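Local coordinates for protein Syntaxin1 (Monosiga brevicollis, PDB 2XHE) that probably acts as a SNAP receptor that binds partner SNARE proteins in membrane fusion, at residues Q69-S74 with R163-N168; D92-I97 with T152-V157; K103-L108 with H230-D235; K113-A118 with R134-Q139. All blocks are in the same frame, centred on the assembly; numbering follows the deposited sequence.

Contact 1 of 4, residues Q69-S74 with R163-N168; sequences QLHTES and RRYGEN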
# COMPACT_ATOMS: atom_id res chain seq x y z
N GLN B 69 -8.34 34.63 -5.06
CA GLN B 69 -9.42 35.61 -5.04
C GLN B 69 -9.05 36.92 -5.74
O GLN B 69 -9.77 37.39 -6.62
CB GLN B 69 -9.87 35.91 -3.61
CG GLN B 69 -10.37 34.69 -2.87
CD GLN B 69 -10.82 35.03 -1.47
OE1 GLN B 69 -10.79 36.19 -1.06
NE2 GLN B 69 -11.23 34.01 -0.72
N LEU B 70 -7.92 37.50 -5.34
CA LEU B 70 -7.48 38.77 -5.91
C LEU B 70 -7.50 38.78 -7.44
O LEU B 70 -7.64 39.83 -8.06
CB LEU B 70 -6.09 39.14 -5.39
CG LEU B 70 -5.96 39.45 -3.90
CD1 LEU B 70 -4.56 39.97 -3.59
CD2 LEU B 70 -7.02 40.46 -3.46
N HIS B 71 -7.36 37.60 -8.04
CA HIS B 71 -7.38 37.47 -9.50
C HIS B 71 -8.79 37.46 -10.07
O HIS B 71 -9.10 38.26 -10.97
CB HIS B 71 -6.65 36.20 -9.93
CG HIS B 71 -5.18 36.39 -10.15
ND1 HIS B 71 -4.68 37.36 -11.00
CD2 HIS B 71 -4.11 35.73 -9.65
CE1 HIS B 71 -3.36 37.29 -11.00
NE2 HIS B 71 -2.99 36.31 -10.19
N THR B 72 -9.63 36.56 -9.57
CA THR B 72 -11.00 36.43 -10.05
C THR B 72 -11.85 37.62 -9.61
O THR B 72 -12.99 37.78 -10.05
CB THR B 72 -11.67 35.12 -9.55
OG1 THR B 72 -11.73 35.12 -8.12
CG2 THR B 72 -10.91 33.89 -10.05
N GLU B 73 -11.27 38.44 -8.74
CA GLU B 73 -11.94 39.63 -8.24
C GLU B 73 -11.66 40.83 -9.16
O GLU B 73 -12.45 41.77 -9.22
CB GLU B 73 -11.49 39.93 -6.80
CG GLU B 73 -12.34 40.94 -6.05
CD GLU B 73 -11.90 41.13 -4.61
OE1 GLU B 73 -11.47 40.14 -3.98
OE2 GLU B 73 -11.97 42.28 -4.11
N SER B 74 -10.54 40.78 -9.87
CA SER B 74 -10.21 41.81 -10.85
C SER B 74 -11.02 41.63 -12.13
O SER B 74 -10.76 42.30 -13.13
CB SER B 74 -8.71 41.86 -11.15
OG SER B 74 -7.99 42.50 -10.12
N ARG B 163 -5.08 32.30 -18.48
CA ARG B 163 -5.84 31.80 -19.61
C ARG B 163 -7.17 32.55 -19.73
O ARG B 163 -7.59 32.89 -20.84
CB ARG B 163 -6.07 30.29 -19.48
CG ARG B 163 -6.98 29.68 -20.53
CD ARG B 163 -6.80 28.16 -20.63
NE ARG B 163 -6.47 27.54 -19.35
CZ ARG B 163 -7.35 27.32 -18.37
NH1 ARG B 163 -8.62 27.70 -18.51
NH2 ARG B 163 -6.95 26.75 -17.24
N ARG B 164 -7.82 32.80 -18.60
CA ARG B 164 -9.07 33.55 -18.58
C ARG B 164 -8.84 35.06 -18.46
O ARG B 164 -9.76 35.85 -18.66
CB ARG B 164 -10.00 33.06 -17.47
CG ARG B 164 -9.42 33.17 -16.07
CD ARG B 164 -10.53 33.23 -15.01
NE ARG B 164 -11.44 32.09 -15.08
CZ ARG B 164 -11.43 31.07 -14.23
NH1 ARG B 164 -12.31 30.08 -14.37
NH2 ARG B 164 -10.56 31.03 -13.23
N TYR B 165 -7.61 35.45 -18.14
CA TYR B 165 -7.21 36.86 -18.08
C TYR B 165 -6.89 37.33 -19.48
O TYR B 165 -6.33 38.41 -19.68
CB TYR B 165 -5.97 37.02 -17.21
CG TYR B 165 -6.11 38.01 -16.08
CD1 TYR B 165 -6.87 37.71 -14.95
CD2 TYR B 165 -5.45 39.23 -16.11
CE1 TYR B 165 -6.98 38.60 -13.91
CE2 TYR B 165 -5.56 40.13 -15.08
CZ TYR B 165 -6.33 39.81 -13.97
OH TYR B 165 -6.44 40.71 -12.94
N GLY B 166 -7.23 36.50 -20.45
CA GLY B 166 -7.08 36.84 -21.85
C GLY B 166 -8.38 36.54 -22.56
O GLY B 166 -8.75 37.24 -23.50
N GLU B 167 -9.07 35.51 -22.10
CA GLU B 167 -10.35 35.11 -22.69
C GLU B 167 -11.47 36.06 -22.30
O GLU B 167 -11.97 36.83 -23.12
CB GLU B 167 -10.72 33.68 -22.27
CG GLU B 167 -9.89 32.59 -22.92
CD GLU B 167 -10.29 31.20 -22.46
OE1 GLU B 167 -11.14 31.09 -21.55
OE2 GLU B 167 -9.74 30.20 -23.00
N ASN B 168 -11.88 35.99 -21.03
CA ASN B 168 -13.00 36.79 -20.54
C ASN B 168 -12.61 38.19 -20.07
O ASN B 168 -13.32 38.79 -19.26
CB ASN B 168 -13.75 36.04 -19.42
CG ASN B 168 -14.48 34.80 -19.92
OD1 ASN B 168 -14.54 34.54 -21.13
ND2 ASN B 168 -15.04 34.04 -19.00

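Contact 2 of 4, residues D92-I97 with T152-V157; sequences DTMARI and TRYNDV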
# COMPACT_ATOMS: atom_id res chain seq x y z
N ASP B 92 2.05 42.35 -4.49
CA ASP B 92 2.62 42.46 -3.16
C ASP B 92 2.71 41.08 -2.52
O ASP B 92 3.76 40.68 -2.02
CB ASP B 92 1.80 43.41 -2.29
CG ASP B 92 2.48 43.75 -0.98
OD1 ASP B 92 2.89 42.81 -0.26
OD2 ASP B 92 2.61 44.95 -0.67
N THR B 93 1.61 40.34 -2.56
CA THR B 93 1.61 38.94 -2.13
C THR B 93 2.49 38.10 -3.06
O THR B 93 3.24 37.26 -2.60
CB THR B 93 0.19 38.35 -2.06
OG1 THR B 93 -0.42 38.42 -3.35
CG2 THR B 93 -0.67 39.13 -1.07
N MET B 94 2.38 38.35 -4.37
CA MET B 94 3.19 37.66 -5.37
C MET B 94 4.68 37.75 -5.08
O MET B 94 5.42 36.79 -5.26
CB MET B 94 2.94 38.25 -6.76
CG MET B 94 1.75 37.67 -7.50
SD MET B 94 1.79 38.15 -9.24
CE MET B 94 0.12 37.71 -9.72
N ALA B 95 5.11 38.92 -4.65
CA ALA B 95 6.52 39.17 -4.35
C ALA B 95 6.90 38.48 -3.06
O ALA B 95 8.05 38.10 -2.88
CB ALA B 95 6.77 40.65 -4.25
N ARG B 96 5.95 38.36 -2.15
CA ARG B 96 6.22 37.66 -0.90
C ARG B 96 6.33 36.15 -1.14
O ARG B 96 7.29 35.51 -0.70
CB ARG B 96 5.15 37.96 0.15
CG ARG B 96 5.53 37.43 1.54
CD ARG B 96 5.16 38.41 2.65
NE ARG B 96 3.89 39.06 2.37
CZ ARG B 96 2.71 38.45 2.42
NH1 ARG B 96 2.63 37.15 2.75
NH2 ARG B 96 1.60 39.14 2.14
N ILE B 97 5.35 35.60 -1.84
CA ILE B 97 5.35 34.20 -2.21
C ILE B 97 6.66 33.86 -2.90
O ILE B 97 7.21 32.78 -2.72
CB ILE B 97 4.16 33.88 -3.13
CG1 ILE B 97 2.86 34.11 -2.36
CG2 ILE B 97 4.27 32.43 -3.67
CD1 ILE B 97 1.61 33.74 -3.11
N THR B 152 3.17 23.88 -7.13
CA THR B 152 2.42 23.42 -8.28
C THR B 152 1.02 23.98 -8.18
O THR B 152 0.38 24.27 -9.19
CB THR B 152 2.40 21.89 -8.36
OG1 THR B 152 3.72 21.42 -8.63
CG2 THR B 152 1.47 21.42 -9.47
N ARG B 153 0.54 24.14 -6.95
CA ARG B 153 -0.77 24.74 -6.73
C ARG B 153 -0.72 26.19 -7.20
O ARG B 153 -1.63 26.67 -7.87
CB ARG B 153 -1.18 24.65 -5.26
CG ARG B 153 -2.51 25.32 -4.95
CD ARG B 153 -3.59 24.92 -5.95
NE ARG B 153 -4.86 25.60 -5.68
CZ ARG B 153 -5.81 25.82 -6.58
NH1 ARG B 153 -5.64 25.42 -7.84
NH2 ARG B 153 -6.93 26.44 -6.24
N TYR B 154 0.38 26.87 -6.88
CA TYR B 154 0.63 28.23 -7.33
C TYR B 154 0.69 28.29 -8.86
O TYR B 154 -0.07 29.02 -9.49
CB TYR B 154 1.94 28.75 -6.72
CG TYR B 154 2.24 30.22 -6.96
CD1 TYR B 154 1.31 31.20 -6.64
CD2 TYR B 154 3.47 30.62 -7.45
CE1 TYR B 154 1.60 32.55 -6.84
CE2 TYR B 154 3.77 31.96 -7.65
CZ TYR B 154 2.83 32.93 -7.35
OH TYR B 154 3.13 34.26 -7.55
N ASN B 155 1.59 27.51 -9.45
CA ASN B 155 1.71 27.44 -10.90
C ASN B 155 0.36 27.23 -11.57
O ASN B 155 0.10 27.75 -12.66
CB ASN B 155 2.69 26.33 -11.30
CG ASN B 155 2.86 26.21 -12.80
OD1 ASN B 155 2.08 25.51 -13.47
ND2 ASN B 155 3.89 26.86 -13.34
N ASP B 156 -0.52 26.47 -10.91
CA ASP B 156 -1.82 26.14 -11.49
C ASP B 156 -2.79 27.32 -11.46
O ASP B 156 -3.50 27.54 -12.43
CB ASP B 156 -2.43 24.91 -10.83
CG ASP B 156 -2.07 23.62 -11.56
OD1 ASP B 156 -1.46 23.69 -12.65
OD2 ASP B 156 -2.41 22.53 -11.04
N VAL B 157 -2.81 28.06 -10.35
CA VAL B 157 -3.68 29.23 -10.22
C VAL B 157 -3.21 30.40 -11.09
O VAL B 157 -4.03 31.20 -11.56
CB VAL B 157 -3.86 29.68 -8.74
CG1 VAL B 157 -2.53 29.86 -8.07
CG2 VAL B 157 -4.68 30.96 -8.65

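Contact 3 of 4, residues K103-L108 with H230-D235; sequences KIRADL and HEMFTD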
# COMPACT_ATOMS: atom_id res chain seq x y z
N LYS B 103 13.80 31.65 -0.41
CA LYS B 103 14.42 31.28 0.84
C LYS B 103 14.35 29.76 0.99
O LYS B 103 15.35 29.11 1.27
CB LYS B 103 13.76 31.98 2.03
CG LYS B 103 14.74 32.66 3.01
CD LYS B 103 15.58 31.66 3.79
CE LYS B 103 17.04 32.11 3.89
NZ LYS B 103 17.23 33.32 4.74
N ILE B 104 13.15 29.22 0.79
CA ILE B 104 12.93 27.78 0.85
C ILE B 104 13.91 27.06 -0.07
O ILE B 104 14.50 26.04 0.30
CB ILE B 104 11.49 27.40 0.43
CG1 ILE B 104 10.52 27.61 1.59
CG2 ILE B 104 11.44 25.95 -0.00
CD1 ILE B 104 9.09 27.84 1.16
N ARG B 105 14.08 27.59 -1.28
CA ARG B 105 14.97 26.97 -2.24
C ARG B 105 16.43 27.04 -1.77
O ARG B 105 17.21 26.10 -1.97
CB ARG B 105 14.79 27.53 -3.66
CG ARG B 105 15.85 27.03 -4.62
CD ARG B 105 15.33 26.88 -6.02
NE ARG B 105 14.71 28.10 -6.51
CZ ARG B 105 14.79 28.51 -7.77
NH1 ARG B 105 15.45 27.78 -8.68
NH2 ARG B 105 14.20 29.64 -8.14
N ALA B 106 16.79 28.14 -1.13
CA ALA B 106 18.16 28.31 -0.68
C ALA B 106 18.44 27.48 0.57
O ALA B 106 19.55 26.97 0.74
CB ALA B 106 18.46 29.77 -0.45
N ASP B 107 17.44 27.36 1.43
CA ASP B 107 17.58 26.53 2.62
C ASP B 107 17.70 25.06 2.19
O ASP B 107 18.51 24.32 2.74
CB ASP B 107 16.42 26.73 3.61
CG ASP B 107 16.55 28.01 4.44
OD1 ASP B 107 17.68 28.51 4.64
OD2 ASP B 107 15.50 28.52 4.89
N LEU B 108 16.89 24.65 1.21
CA LEU B 108 17.00 23.28 0.68
C LEU B 108 18.39 23.02 0.09
O LEU B 108 19.08 22.11 0.53
CB LEU B 108 15.92 22.99 -0.36
CG LEU B 108 14.51 22.80 0.21
CD1 LEU B 108 13.49 22.55 -0.89
CD2 LEU B 108 14.49 21.69 1.27
N HIS B 230 8.73 27.62 -13.58
CA HIS B 230 9.37 26.68 -14.50
C HIS B 230 10.85 26.50 -14.20
O HIS B 230 11.33 25.38 -14.04
CB HIS B 230 9.20 27.12 -15.95
CG HIS B 230 9.88 26.21 -16.93
ND1 HIS B 230 9.20 25.25 -17.65
CD2 HIS B 230 11.18 26.10 -17.29
CE1 HIS B 230 10.05 24.60 -18.41
NE2 HIS B 230 11.26 25.09 -18.21
N GLU B 231 11.58 27.61 -14.13
CA GLU B 231 12.99 27.55 -13.81
C GLU B 231 13.17 26.77 -12.52
O GLU B 231 14.08 25.94 -12.41
CB GLU B 231 13.57 28.96 -13.66
CG GLU B 231 15.05 28.97 -13.28
CD GLU B 231 15.36 30.00 -12.21
OE1 GLU B 231 15.66 31.16 -12.56
OE2 GLU B 231 15.30 29.64 -11.01
N MET B 232 12.31 27.04 -11.55
CA MET B 232 12.43 26.40 -10.24
C MET B 232 12.15 24.89 -10.34
O MET B 232 12.98 24.06 -9.95
CB MET B 232 11.48 27.06 -9.24
CG MET B 232 11.56 26.50 -7.82
SD MET B 232 10.58 25.01 -7.59
CE MET B 232 8.92 25.63 -7.84
N PHE B 233 10.98 24.56 -10.87
CA PHE B 233 10.60 23.17 -11.07
C PHE B 233 11.71 22.41 -11.79
O PHE B 233 11.95 21.23 -11.50
CB PHE B 233 9.30 23.07 -11.86
CG PHE B 233 8.07 23.46 -11.07
CD1 PHE B 233 7.84 22.94 -9.81
CD2 PHE B 233 7.14 24.32 -11.62
CE1 PHE B 233 6.70 23.27 -9.11
CE2 PHE B 233 6.01 24.66 -10.92
CZ PHE B 233 5.79 24.14 -9.66
N THR B 234 12.39 23.08 -12.71
CA THR B 234 13.42 22.41 -13.49
C THR B 234 14.55 21.85 -12.62
O THR B 234 14.78 20.64 -12.59
CB THR B 234 13.98 23.30 -14.61
OG1 THR B 234 12.93 23.67 -15.51
CG2 THR B 234 15.04 22.54 -15.38
N ASP B 235 15.25 22.72 -11.90
CA ASP B 235 16.34 22.24 -11.05
C ASP B 235 15.82 21.58 -9.76
O ASP B 235 16.61 21.02 -9.00
CB ASP B 235 17.37 23.33 -10.75
CG ASP B 235 16.90 24.31 -9.70
OD1 ASP B 235 16.13 25.22 -10.05
OD2 ASP B 235 17.32 24.18 -8.53

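Contact 4 of 4, residues K113-A118 with R134-Q139; sequences KENKRA and RIRQSQ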
# COMPACT_ATOMS: atom_id res chain seq x y z
N LYS B 113 23.92 20.40 -0.19
CA LYS B 113 25.37 20.53 -0.05
C LYS B 113 25.83 20.03 1.32
O LYS B 113 26.81 19.29 1.42
CB LYS B 113 25.82 21.98 -0.27
CG LYS B 113 25.62 22.47 -1.71
CD LYS B 113 26.06 23.93 -1.88
CE LYS B 113 25.83 24.42 -3.31
NZ LYS B 113 26.14 25.86 -3.49
N GLU B 114 25.13 20.43 2.37
CA GLU B 114 25.46 19.98 3.72
C GLU B 114 25.48 18.45 3.81
O GLU B 114 26.40 17.88 4.40
CB GLU B 114 24.48 20.55 4.75
CG GLU B 114 25.02 21.71 5.58
CD GLU B 114 23.98 22.28 6.55
OE1 GLU B 114 22.77 22.08 6.31
OE2 GLU B 114 24.37 22.94 7.54
N ASN B 115 24.48 17.80 3.22
CA ASN B 115 24.37 16.34 3.23
C ASN B 115 25.43 15.69 2.34
O ASN B 115 26.14 14.78 2.76
CB ASN B 115 22.96 15.89 2.79
CG ASN B 115 21.88 16.25 3.81
OD1 ASN B 115 22.15 16.88 4.84
ND2 ASN B 115 20.65 15.85 3.52
N LYS B 116 25.51 16.17 1.10
CA LYS B 116 26.48 15.68 0.13
C LYS B 116 27.90 15.70 0.71
O LYS B 116 28.64 14.72 0.60
CB LYS B 116 26.41 16.51 -1.15
CG LYS B 116 26.96 15.83 -2.38
CD LYS B 116 26.31 16.36 -3.66
CE LYS B 116 26.76 15.54 -4.87
NZ LYS B 116 26.00 15.85 -6.11
N ARG B 117 28.26 16.81 1.34
CA ARG B 117 29.57 16.96 1.97
C ARG B 117 29.61 16.31 3.34
O ARG B 117 30.31 16.77 4.24
CB ARG B 117 29.93 18.44 2.12
CG ARG B 117 30.25 19.18 0.82
CD ARG B 117 30.91 20.53 1.11
NE ARG B 117 32.24 20.37 1.71
CZ ARG B 117 32.95 21.35 2.25
NH1 ARG B 117 32.47 22.59 2.28
NH2 ARG B 117 34.15 21.11 2.76
N ALA B 118 28.84 15.23 3.50
CA ALA B 118 28.77 14.53 4.78
C ALA B 118 28.55 13.03 4.60
O ALA B 118 28.57 12.27 5.57
CB ALA B 118 27.69 15.12 5.66
N ARG B 134 20.81 10.33 8.50
CA ARG B 134 19.51 9.72 8.20
C ARG B 134 18.38 10.74 8.34
O ARG B 134 17.56 10.89 7.42
CB ARG B 134 19.26 8.52 9.10
CG ARG B 134 20.08 7.28 8.74
CD ARG B 134 19.85 6.17 9.76
NE ARG B 134 18.42 5.91 9.95
CZ ARG B 134 17.88 5.53 11.09
NH1 ARG B 134 18.64 5.35 12.17
NH2 ARG B 134 16.57 5.33 11.17
N ILE B 135 18.34 11.43 9.48
CA ILE B 135 17.36 12.48 9.75
C ILE B 135 17.44 13.60 8.72
O ILE B 135 16.43 14.02 8.17
CB ILE B 135 17.56 13.08 11.16
CG1 ILE B 135 17.04 12.11 12.22
CG2 ILE B 135 16.85 14.42 11.30
CD1 ILE B 135 17.60 12.35 13.60
N ARG B 136 18.65 14.07 8.46
CA ARG B 136 18.84 15.12 7.46
C ARG B 136 18.25 14.71 6.10
O ARG B 136 17.58 15.50 5.44
CB ARG B 136 20.32 15.44 7.30
CG ARG B 136 20.99 16.00 8.55
CD ARG B 136 22.49 16.21 8.35
NE ARG B 136 22.93 17.45 8.97
CZ ARG B 136 22.91 18.63 8.36
NH1 ARG B 136 22.49 18.72 7.11
NH2 ARG B 136 23.32 19.71 9.02
N GLN B 137 18.50 13.46 5.70
CA GLN B 137 18.05 12.97 4.41
C GLN B 137 16.53 12.82 4.30
O GLN B 137 15.96 13.18 3.28
CB GLN B 137 18.75 11.66 4.05
CG GLN B 137 20.18 11.85 3.59
CD GLN B 137 20.94 10.55 3.42
OE1 GLN B 137 20.47 9.48 3.83
NE2 GLN B 137 22.12 10.64 2.82
N SER B 138 15.88 12.32 5.35
CA SER B 138 14.42 12.22 5.31
C SER B 138 13.74 13.58 5.38
O SER B 138 12.71 13.79 4.74
CB SER B 138 13.88 11.27 6.37
OG SER B 138 14.47 11.51 7.62
N GLN B 139 14.31 14.51 6.15
CA GLN B 139 13.83 15.89 6.17
C GLN B 139 13.98 16.54 4.80
O GLN B 139 13.05 17.17 4.27
CB GLN B 139 14.60 16.74 7.21
CG GLN B 139 14.37 16.39 8.68
CD GLN B 139 12.99 16.77 9.19
OE1 GLN B 139 12.20 17.43 8.50
NE2 GLN B 139 12.69 16.35 10.41

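Contact 1 of 4, residues Q69-S74 with R163-N168
With chi1 at -125°, Y165 carries its phenol ring across from helix 131-171 to H71, whose own chi1 of -89° swings the imidazole round to meet it. The two rings form an offset edge-to-face (T-shaped) pair: the edge of the histidine is directed at the face of the tyrosine, the centroids lie 5.6 Å apart and the planes stand at 84°. The atoms that approach are H71 ND1 and Y165 CE1, 3.9 Å apart. The backbone of the same histidine joins in, since H71 O lies in the plane of the phenol at its edge, 3.6 Å from Y165 CE1, where the aromatic C-H carries a slight positive charge. A long flat residue suits this place because it can span two helices whose closest CA atoms, those of H71 and Y165, remain 8.6 Å apart. Its hydroxyl end reaches S74, packing against CB. The small serine turns OG instead toward the preceding turn, where it makes a weak hydrogen bond to L70 O. At the more exposed margin T72 CG2 touches the guanidinium of R164 loosely. The polar end of H71 is satisfied beyond the pair: NE2 is hydrogen-bonded to Q158, about two helical turns before Y165. The ring pair belongs to the interior of a helical bundle, closed in by two more helices, with M94 of helix 80-116 against H71, and L222 and I219 of helix 214-237 against H71 and Y165 respectively, while R215 of that last helix bonds S74 O.

Contact 2 of 4, residues D92-I97 with T152-V157
I97 sets its CG2 methyl squarely over one face of the Y154 ring, a CH-pi contact 4.0 Å from the centroid and only 10° off the ring normal. The other branch of the isoleucine runs on toward the ring margin, so that I97 CD1 comes to 3.9 Å from Y154 CE1. A beta-branched residue fits here because one side chain can cover both the middle and the border of a flat surface. Beyond the ring, the phenol oxygen meets the aliphatic part of M94, with Y154 OH 3.7 Å from M94 CG; the two side chains cross at about a right angle. What positions these groups is chiefly the first torsion. Y154 has CG anti to its own N (chi1 -172°), which sends the ring across the gap between helices, whereas I97 places CG2 anti to N and CG1 beside it, presenting both branches to the ring. An alanine at Y154 is likely to open a gap beneath the I97 methyl and deprive M94 of the group its CG rests against. The closest CA atoms, those of I97 and Y154, are 9.2 Å apart, a span the tyrosine fills. I97 and Y154 thus pack as a buried layer of the helical bundle, completed by two further helices: I64 of helix 44-72 lies against Y154 and A63 against I97, while S225 and L229 of helix 214-237 touch Y154 and L222 touches M94.

Contact 3 of 4, residues K103-L108 with H230-D235
Segments 103-108 and 230-235 run nearly parallel, their axes 12.4 Å apart and inclined by 18°, and R105 stands nearest M232 along the backbones. That is a wide separation for two helices, and the long side chain of R105 bridges it. With CG anti to the backbone N (chi1 172°) it leaves its helix toward the other, then bends at chi2 and chi3 to bring the guanidinium among E231, M232 and D235. E231 OE2 is held by two nitrogens at once: R105 NH1 donates to it over 3.0 Å and R105 NH2 over 3.1 Å, both in the guanidinium plane. The carboxylate is turned 48° from that plane, and its oxygen is met nearly along the C-O bond. R105 NH1 also forms a salt bridge to D235 OD1, again at 3.0 Å, and here the two planes are closer to coplanar. The three residues make a salt-bridge network that ties helix 80-116 to helix 214-237, a SNARE-region helix laid against the N-terminal bundle, consistent with the closed form known for syntaxins. Two acids one helical turn apart suit a single arginine, whose positive charge probably offsets the repulsion between their carboxylates. The flat group is also covered: M232 CG sits 3.7 Å above the guanidinium plane of R105, over the centre, packing an apolar methylene on the face while the charges take the edge. Past this point M232 bends away to M151 of helix 131-171. D235 OD2 faces K109 in a long, weak ion pair, one turn of helix 80-116 beyond R105.

Contact 4 of 4, residues K113-A118 with R134-Q139
The helical hairpin of helices 80-116 and 131-171 is clasped near its connected ends by R136, which reaches N115 and E114 in the last turn of the first helix. The firm bond is from R136 NH1 to N115 OD1, 2.9 Å long: the donor lies nearly straight out from the amide carbonyl, at a C=O...N angle of 170°, and the oxygen lies near the guanidinium plane. The asparagine amide stands almost upright to that plane, at 82°. R136 NH1 also forms a weak salt bridge with E114 OE1 at 3.5 Å, in plane at the guanidinium edge, so NH1 is shared between a neutral oxygen and a charged one. R136 holds CG beside its backbone N (chi1 -63°) and runs on extended before bending at chi3, which turns the guanidinium to N115 and E114; CB and CD also lie near N115 OD1. Asparagine is short enough to fit where the helices come close, the CA atoms of N115 and R136 being 7.1 Å apart, and its ND2 side faces the backbone of R136 and Q137. A methionine in place of R136 would probably leave N115 OD1 without this donor and the E114 carboxylate without its opposite charge. Outside the hairpin, helix 44-72 covers R136 through F46, M43 lies against it from the adjoining loop, and I247 in another loop packs on Q137.

Overall arrangement
The four contacts succeed one another along a long helical bundle, from contact 1 at one end to contact 4 at the other, their centres about 42 Å apart on opposite sides of the chain's centre. Contacts 1 and 2 touch directly, H71 NE2 lying 3.4 Å from M94 CE; contacts 2 and 3 touch through F233, whose CE1 is 3.5 Å from T152 OG1. Contact 4 continues the series, its centre about 17 Å from that of contact 3, with nearest atoms about 5 Å apart. Contacts 2 and 4 both join helix 80-116 to helix 131-171, their centres about 28 Å apart; contact 1 ties helix 131-171 to helix 44-72, and contact 3 alone has a segment on helix 214-237.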